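Local coordinates for protein DNA helicase RecQ (Deinococcus radiodurans, PDB 4Q48) that probably couples ATP hydrolysis to 3'-5' translocation and duplex DNA unwinding, this chain being its catalytic core of helicase, zinc-binding and RQC regions, at residues 467-470 and 471-475; 485-489 and 490-494; 423-426 and 427-431. All blocks are in the same frame, centred on the assembly; numbering follows the deposited sequence.

Interaction 1: residues 467-470 and 471-475; sequences EKLW and RSVLR
Arg471 leans back against Glu467, one turn earlier in helix 467-479, and the pair illustrates how i to i+4 neighbours share the surface of an alpha-helix. In the RQC domain, a winged-helix module, this helix directly precedes the wing hairpin. At the arginine's root, CB rests 3.8 Å from Glu467 O. CG, swung to the side of the backbone N and anti to the carbonyl carbon (chi1 -73°), comes to 3.4 Å from Glu467 O. Bends at chi2 and chi3 then fold the chain, whose side is packed against Ala433, Ala434 and Thr437 of helix 433-441. At the tip, Arg471 NH1 stays 4.5 Å from Glu467 OE2, beyond salt-bridge range, so any attraction between the opposite charges is probably modest; the stronger partner of Glu467 is Arg443, which forms a salt bridge with its OE1. The backbone bond beneath this pair, Arg471 N to Glu467 O, is weak; two that follow are firmer, Val473 N to Leu469 O at 2.7 Å and Leu474 N to Trp470 O at 2.7 Å. Trp470, buried toward helix 414-426, brings CE3 to 4.3 Å from Val473 CB. From that CB the CG2 branch reaches Leu469 CD2 at 4.0 Å.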
loop_
_atom_site.group_PDB
_atom_site.type_symbol
_atom_site.label_atom_id
_atom_site.label_comp_id
_atom_site.label_asym_id
_atom_site.label_seq_id
_atom_site.Cartn_x
_atom_site.Cartn_y
_atom_site.Cartn_z
ATOM N N GLU A 467 -16.257 -31.139 -5.788
ATOM C CA GLU A 467 -15.372 -30.592 -4.776
ATOM C C GLU A 467 -14.429 -29.520 -5.290
ATOM O O GLU A 467 -14.063 -28.611 -4.546
ATOM C CB GLU A 467 -14.546 -31.709 -4.154
ATOM C CG GLU A 467 -13.628 -31.218 -3.079
ATOM C CD GLU A 467 -12.996 -32.338 -2.301
ATOM O OE1 GLU A 467 -13.650 -33.397 -2.153
ATOM O OE2 GLU A 467 -11.867 -32.136 -1.797
ATOM N N LYS A 468 -14.024 -29.629 -6.555
ATOM C CA LYS A 468 -12.966 -28.759 -7.075
ATOM C C LYS A 468 -13.447 -27.319 -7.319
ATOM O O LYS A 468 -12.714 -26.352 -7.087
ATOM C CB LYS A 468 -12.360 -29.359 -8.364
ATOM C CG LYS A 468 -13.161 -29.154 -9.661
ATOM C CD LYS A 468 -12.465 -29.754 -10.888
ATOM C CE LYS A 468 -11.715 -28.680 -11.684
ATOM N NZ LYS A 468 -11.128 -29.175 -12.984
ATOM N N LEU A 469 -14.681 -27.186 -7.771
ATOM C CA LEU A 469 -15.245 -25.889 -8.078
ATOM C C LEU A 469 -15.457 -25.033 -6.822
ATOM O O LEU A 469 -15.214 -23.813 -6.823
ATOM C CB LEU A 469 -16.577 -26.081 -8.780
ATOM C CG LEU A 469 -17.233 -24.802 -9.238
ATOM C CD1 LEU A 469 -17.653 -24.967 -10.665
ATOM C CD2 LEU A 469 -18.416 -24.514 -8.342
ATOM N N TRP A 470 -15.927 -25.679 -5.756
ATOM C CA TRP A 470 -16.222 -24.968 -4.541
ATOM C C TRP A 470 -14.965 -24.425 -3.946
ATOM O O TRP A 470 -14.940 -23.272 -3.529
ATOM C CB TRP A 470 -16.939 -25.867 -3.550
ATOM C CG TRP A 470 -18.344 -26.067 -3.933
ATOM C CD1 TRP A 470 -18.954 -27.248 -4.252
ATOM C CD2 TRP A 470 -19.334 -25.052 -4.065
ATOM N NE1 TRP A 470 -20.269 -27.025 -4.585
ATOM C CE2 TRP A 470 -20.527 -25.681 -4.474
ATOM C CE3 TRP A 470 -19.333 -23.670 -3.879
ATOM C CZ2 TRP A 470 -21.715 -24.966 -4.697
ATOM C CZ3 TRP A 470 -20.515 -22.956 -4.111
ATOM C CH2 TRP A 470 -21.685 -23.605 -4.512
ATOM N N ARG A 471 -13.916 -25.239 -3.937
ATOM C CA ARG A 471 -12.656 -24.832 -3.332
ATOM C C ARG A 471 -12.148 -23.632 -4.097
ATOM O O ARG A 471 -11.569 -22.691 -3.516
ATOM C CB ARG A 471 -11.630 -25.962 -3.353
ATOM C CG ARG A 471 -11.901 -27.090 -2.369
ATOM C CD ARG A 471 -12.078 -26.599 -0.930
ATOM N NE ARG A 471 -10.813 -26.316 -0.264
ATOM C CZ ARG A 471 -10.101 -27.230 0.392
ATOM N NH1 ARG A 471 -10.538 -28.489 0.448
ATOM N NH2 ARG A 471 -8.952 -26.887 0.984
ATOM N N SER A 472 -12.383 -23.680 -5.407
ATOM C CA SER A 472 -12.045 -22.598 -6.320
ATOM C C SER A 472 -12.859 -21.325 -6.026
ATOM O O SER A 472 -12.282 -20.242 -5.825
ATOM C CB SER A 472 -12.266 -23.053 -7.762
ATOM O OG SER A 472 -12.364 -21.933 -8.625
ATOM N N VAL A 473 -14.187 -21.472 -5.966
ATOM C CA VAL A 473 -15.075 -20.365 -5.631
ATOM C C VAL A 473 -14.621 -19.766 -4.307
ATOM O O VAL A 473 -14.526 -18.533 -4.172
ATOM C CB VAL A 473 -16.559 -20.806 -5.508
ATOM C CG1 VAL A 473 -17.348 -19.804 -4.710
ATOM C CG2 VAL A 473 -17.205 -20.997 -6.868
ATOM N N LEU A 474 -14.304 -20.634 -3.343
ATOM C CA LEU A 474 -13.869 -20.160 -2.031
ATOM C C LEU A 474 -12.564 -19.384 -2.074
ATOM O O LEU A 474 -12.473 -18.350 -1.427
ATOM C CB LEU A 474 -13.758 -21.316 -1.030
ATOM C CG LEU A 474 -15.102 -21.992 -0.670
ATOM C CD1 LEU A 474 -14.876 -23.322 0.044
ATOM C CD2 LEU A 474 -16.042 -21.072 0.151
ATOM N N ARG A 475 -11.584 -19.821 -2.863
ATOM C CA ARG A 475 -10.326 -19.089 -2.930
ATOM C C ARG A 475 -10.594 -17.738 -3.499
ATOM O O ARG A 475 -10.044 -16.723 -3.063
ATOM C CB ARG A 475 -9.288 -19.835 -3.760
ATOM C CG ARG A 475 -8.631 -20.981 -2.997
ATOM C CD ARG A 475 -7.438 -21.573 -3.732
ATOM N NE ARG A 475 -7.820 -22.054 -5.055
ATOM C CZ ARG A 475 -8.276 -23.285 -5.288
ATOM N NH1 ARG A 475 -8.375 -24.142 -4.276
ATOM N NH2 ARG A 475 -8.609 -23.662 -6.524
#

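Interaction 2: residues 485-489 and 490-494; sequences ADDHF and GLRAT
Asp487 and Arg492 reach toward one another across the tip of a beta-hairpin, the wing of the winged-helix RQC domain, and show that opposite charges can be neighbours without forming a bond. Their side chains meet at about a right angle, the carboxylate and guanidinium planes turned 41° apart. Asp487 OD2 lies 4.1 Å from Arg492 NH2 but well out of the guanidinium plane, where no N-H points at it, so what links them is probably no more than the attraction of opposite charges. The arginine arrives by an extended chain from CG to NE, whereas the aspartate has CG anti to its backbone N (chi1 -174°), which lays the carboxylate beside Gly490: Asp487 CG is 4.0 Å from Gly490 CA.

A second, apolar pair bridges the hairpin nearer its strands. Leu491 CD2 approaches Ala485 CB at 3.8 Å and Ala485 CA at 3.7 Å, the leucine reaching back over the start of the loop. Beyond both pairs, at the tip, the chain passes through an inverse gamma turn centred on His488, with a weak bond from Phe489 N to Asp487 O. The modelled backbone between Ala485 and Asp487 is doubtful in detail. Asp486 faces away from the hairpin and forms salt bridges with Arg186 and Arg363, tying the wing to helices 185-194 and 359-376 of the helicase and zinc-binding regions.

Within the RQC domain itself, Leu491 packs on Ala433 and Leu436 of helix 433-441 and shares backbone hydrogen bonding with Phe431, while strand 492-493 runs antiparallel to strand 483-484 through the bonding of Arg492 with Ser484.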
loop_
_atom_site.group_PDB
_atom_site.type_symbol
_atom_site.label_atom_id
_atom_site.label_comp_id
_atom_site.label_asym_id
_atom_site.label_seq_id
_atom_site.Cartn_x
_atom_site.Cartn_y
_atom_site.Cartn_z
ATOM N N ALA A 485 -9.751 -15.074 5.977
ATOM C CA ALA A 485 -9.319 -16.378 6.447
ATOM C C ALA A 485 -8.781 -16.338 7.849
ATOM O O ALA A 485 -9.386 -16.880 8.747
ATOM C CB ALA A 485 -8.278 -16.970 5.529
ATOM N N ASP A 486 -7.683 -15.626 8.040
ATOM C CA ASP A 486 -6.695 -15.987 9.062
ATOM C C ASP A 486 -7.159 -16.201 10.524
ATOM O O ASP A 486 -6.352 -16.166 11.460
ATOM C CB ASP A 486 -5.557 -14.966 8.969
ATOM C CG ASP A 486 -4.825 -15.045 7.606
ATOM O OD1 ASP A 486 -4.142 -16.080 7.344
ATOM O OD2 ASP A 486 -4.981 -14.098 6.788
ATOM N N ASP A 487 -8.454 -16.457 10.698
ATOM C CA ASP A 487 -8.869 -17.550 11.554
ATOM C C ASP A 487 -8.066 -18.714 10.982
ATOM O O ASP A 487 -7.806 -18.775 9.778
ATOM C CB ASP A 487 -10.367 -17.802 11.477
ATOM C CG ASP A 487 -10.832 -18.841 12.470
ATOM O OD1 ASP A 487 -10.110 -19.835 12.657
ATOM O OD2 ASP A 487 -11.927 -18.678 13.056
ATOM N N HIS A 488 -7.645 -19.655 11.805
ATOM C CA HIS A 488 -6.748 -20.663 11.256
ATOM C C HIS A 488 -7.444 -21.732 10.414
ATOM O O HIS A 488 -7.835 -22.829 10.848
ATOM C CB HIS A 488 -5.865 -21.142 12.368
ATOM C CG HIS A 488 -5.000 -20.018 12.841
ATOM N ND1 HIS A 488 -4.713 -18.947 12.017
ATOM C CD2 HIS A 488 -4.439 -19.731 14.039
ATOM C CE1 HIS A 488 -3.978 -18.068 12.674
ATOM N NE2 HIS A 488 -3.797 -18.520 13.903
ATOM N N PHE A 489 -7.607 -21.252 9.177
ATOM C CA PHE A 489 -8.253 -21.850 8.023
ATOM C C PHE A 489 -9.762 -21.785 8.090
ATOM O O PHE A 489 -10.437 -22.196 7.145
ATOM C CB PHE A 489 -7.780 -23.304 7.880
ATOM C CG PHE A 489 -6.301 -23.416 7.829
ATOM C CD1 PHE A 489 -5.568 -22.567 7.003
ATOM C CD2 PHE A 489 -5.630 -24.280 8.669
ATOM C CE1 PHE A 489 -4.205 -22.612 6.976
ATOM C CE2 PHE A 489 -4.250 -24.334 8.636
ATOM C CZ PHE A 489 -3.542 -23.491 7.787
ATOM N N GLY A 490 -10.284 -21.138 9.126
ATOM C CA GLY A 490 -11.710 -20.866 9.180
ATOM C C GLY A 490 -12.039 -19.596 8.426
ATOM O O GLY A 490 -11.321 -18.600 8.504
ATOM N N LEU A 491 -13.144 -19.617 7.701
ATOM C CA LEU A 491 -13.462 -18.496 6.827
ATOM C C LEU A 491 -14.645 -17.707 7.392
ATOM O O LEU A 491 -15.687 -18.291 7.696
ATOM C CB LEU A 491 -13.754 -19.013 5.415
ATOM C CG LEU A 491 -12.571 -19.787 4.835
ATOM C CD1 LEU A 491 -12.928 -20.476 3.549
ATOM C CD2 LEU A 491 -11.443 -18.816 4.592
ATOM N N ARG A 492 -14.451 -16.395 7.536
ATOM C CA ARG A 492 -15.432 -15.457 8.076
ATOM C C ARG A 492 -15.998 -14.624 6.934
ATOM O O ARG A 492 -15.226 -14.048 6.144
ATOM C CB ARG A 492 -14.778 -14.502 9.079
ATOM C CG ARG A 492 -14.031 -15.133 10.251
ATOM C CD ARG A 492 -13.405 -14.037 11.156
ATOM N NE ARG A 492 -12.935 -14.519 12.465
ATOM C CZ ARG A 492 -13.710 -14.680 13.536
ATOM N NH1 ARG A 492 -15.009 -14.384 13.479
ATOM N NH2 ARG A 492 -13.180 -15.119 14.673
ATOM N N ALA A 493 -17.318 -14.470 6.876
ATOM C CA ALA A 493 -17.890 -13.507 5.930
ATOM C C ALA A 493 -17.548 -12.106 6.360
ATOM O O ALA A 493 -17.845 -11.715 7.461
ATOM C CB ALA A 493 -19.403 -13.662 5.829
ATOM N N THR A 494 -16.879 -11.358 5.503
ATOM C CA THR A 494 -16.556 -9.963 5.804
ATOM C C THR A 494 -17.744 -9.033 5.524
ATOM O O THR A 494 -18.771 -9.465 4.992
ATOM C CB THR A 494 -15.381 -9.462 4.987
ATOM O OG1 THR A 494 -15.838 -9.196 3.654
ATOM C CG2 THR A 494 -14.240 -10.473 4.973
#

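Interaction 3: residues 423-426 and 427-431; sequences ATIR and TGNRF
Ala423 and Thr427 meet where helix 414-426 runs out, and the residues between them show in turn how a helix gives up its last carbonyls. Ala423 O receives only a weak bond from Thr427 N, but the threonine hydroxyl stands close by: OG1, held between its own backbone N and carbonyl carbon (chi1 62°), is 3.0 Å from Ala423 O and 3.1 Å from Thr424 O. Its single proton may go to either. An alanine here is likely to leave both carbonyls without the hydroxyl and to open a gap where the threonine packs against Leu436, His453 and Leu456.

At Thr424 the backbone takes over. Thr424 O accepts a nearly straight bond from Asn429 N at 2.9 Å (N-H...O angle 162°), five residues ahead. The two side chains cross at about a right angle, with Thr424 OG1 3.7 Å from Asn429 OD1. Both oxygens find their partners on the wing instead: the amide oxygen accepts a hydrogen bond from Ala493 N, and the hydroxyl has a weak one with Leu491 O.

Ile425 O follows with a 2.9 Å bond from Gly428 N, whose donor sits far above the carbonyl plane (61° out of it). Arg426, its side chain bent at chi2 and chi3, meets the next residues through backbone and CB. Gly428 supplies the positive phi that the reversal needs, since a CB there would press on the preceding carbonyl oxygen. The paired bonds, Asn429 N to Thr424 O and, within its span, Gly428 N to Ile425 O, with glycine at C-prime, are those of a Schellman motif terminating an alpha-helix.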
loop_
_atom_site.group_PDB
_atom_site.type_symbol
_atom_site.label_atom_id
_atom_site.label_comp_id
_atom_site.label_asym_id
_atom_site.label_seq_id
_atom_site.Cartn_x
_atom_site.Cartn_y
_atom_site.Cartn_z
ATOM N N ALA A 423 -23.433 -20.242 3.369
ATOM C CA ALA A 423 -23.014 -21.471 4.007
ATOM C C ALA A 423 -22.101 -21.157 5.182
ATOM O O ALA A 423 -22.261 -21.683 6.290
ATOM C CB ALA A 423 -22.302 -22.354 3.004
ATOM N N THR A 424 -21.166 -20.252 4.951
ATOM C CA THR A 424 -20.221 -19.935 5.982
ATOM C C THR A 424 -20.927 -19.136 7.072
ATOM O O THR A 424 -20.565 -19.241 8.253
ATOM C CB THR A 424 -18.993 -19.188 5.399
ATOM O OG1 THR A 424 -18.249 -18.573 6.443
ATOM C CG2 THR A 424 -19.404 -18.117 4.489
ATOM N N ILE A 425 -21.993 -18.422 6.711
ATOM C CA ILE A 425 -22.723 -17.626 7.713
ATOM C C ILE A 425 -23.615 -18.493 8.606
ATOM O O ILE A 425 -23.544 -18.390 9.824
ATOM C CB ILE A 425 -23.573 -16.491 7.059
ATOM C CG1 ILE A 425 -22.630 -15.454 6.441
ATOM C CG2 ILE A 425 -24.487 -15.793 8.101
ATOM C CD1 ILE A 425 -23.324 -14.309 5.768
ATOM N N ARG A 426 -24.414 -19.381 8.034
ATOM C CA ARG A 426 -25.269 -20.161 8.901
ATOM C C ARG A 426 -24.461 -21.166 9.732
ATOM O O ARG A 426 -25.026 -21.858 10.560
ATOM C CB ARG A 426 -26.377 -20.889 8.142
ATOM C CG ARG A 426 -27.020 -20.119 7.018
ATOM C CD ARG A 426 -28.140 -19.166 7.490
ATOM N NE ARG A 426 -28.572 -19.412 8.864
ATOM C CZ ARG A 426 -29.292 -18.544 9.584
ATOM N NH1 ARG A 426 -29.655 -17.373 9.043
ATOM N NH2 ARG A 426 -29.630 -18.835 10.852
ATOM N N THR A 427 -23.158 -21.273 9.504
ATOM C CA THR A 427 -22.309 -22.113 10.342
ATOM C C THR A 427 -21.394 -21.280 11.242
ATOM O O THR A 427 -20.494 -21.807 11.868
ATOM C CB THR A 427 -21.434 -23.071 9.487
ATOM O OG1 THR A 427 -20.554 -22.313 8.630
ATOM C CG2 THR A 427 -22.298 -23.996 8.647
ATOM N N GLY A 428 -21.565 -19.973 11.275
ATOM C CA GLY A 428 -20.841 -19.191 12.261
ATOM C C GLY A 428 -19.399 -18.806 11.935
ATOM O O GLY A 428 -18.610 -18.612 12.861
ATOM N N ASN A 429 -19.047 -18.671 10.647
ATOM C CA ASN A 429 -17.796 -18.025 10.269
ATOM C C ASN A 429 -16.550 -18.577 10.936
ATOM O O ASN A 429 -15.719 -17.821 11.440
ATOM C CB ASN A 429 -17.894 -16.551 10.583
ATOM C CG ASN A 429 -19.006 -15.893 9.848
ATOM O OD1 ASN A 429 -18.903 -15.687 8.651
ATOM N ND2 ASN A 429 -20.097 -15.568 10.547
ATOM N N ARG A 430 -16.418 -19.900 10.932
ATOM C CA ARG A 430 -15.385 -20.542 11.729
ATOM C C ARG A 430 -14.870 -21.838 11.137
ATOM O O ARG A 430 -13.785 -22.295 11.491
ATOM C CB ARG A 430 -15.945 -20.810 13.112
ATOM C CG ARG A 430 -17.134 -21.742 13.040
ATOM C CD ARG A 430 -17.903 -21.705 14.326
ATOM N NE ARG A 430 -17.049 -21.957 15.475
ATOM C CZ ARG A 430 -17.391 -21.629 16.707
ATOM N NH1 ARG A 430 -18.545 -20.992 16.912
ATOM N NH2 ARG A 430 -16.568 -21.890 17.713
ATOM N N PHE A 431 -15.622 -22.427 10.221
ATOM C CA PHE A 431 -15.191 -23.691 9.633
ATOM C C PHE A 431 -14.317 -23.407 8.420
ATOM O O PHE A 431 -14.281 -22.263 7.936
ATOM C CB PHE A 431 -16.387 -24.577 9.279
ATOM C CG PHE A 431 -17.109 -25.096 10.494
ATOM C CD1 PHE A 431 -16.671 -26.238 11.144
ATOM C CD2 PHE A 431 -18.209 -24.425 11.008
ATOM C CE1 PHE A 431 -17.320 -26.706 12.283
ATOM C CE2 PHE A 431 -18.858 -24.893 12.136
ATOM C CZ PHE A 431 -18.417 -26.038 12.773
#

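All three interactions belong to the RQC domain, away from the zinc site and the nucleotide-binding residues. Along the chain interaction 3 comes first, ending helix 414-426; interaction 1 follows in helix 467-479, and interaction 2 closes the series in the wing hairpin. Interactions 2 and 3 touch directly, their centres about 9 Å apart, with Arg492 CG 3.4 Å from Asn429 O. Interaction 1 stands farther off, its centre about 15 Å from that of interaction 2 and about 16 Å from that of interaction 3, but its helix packs on helices 414-426 and 433-441. A helix end, a helix body and the wing are thus neighbouring parts of one winged-helix domain.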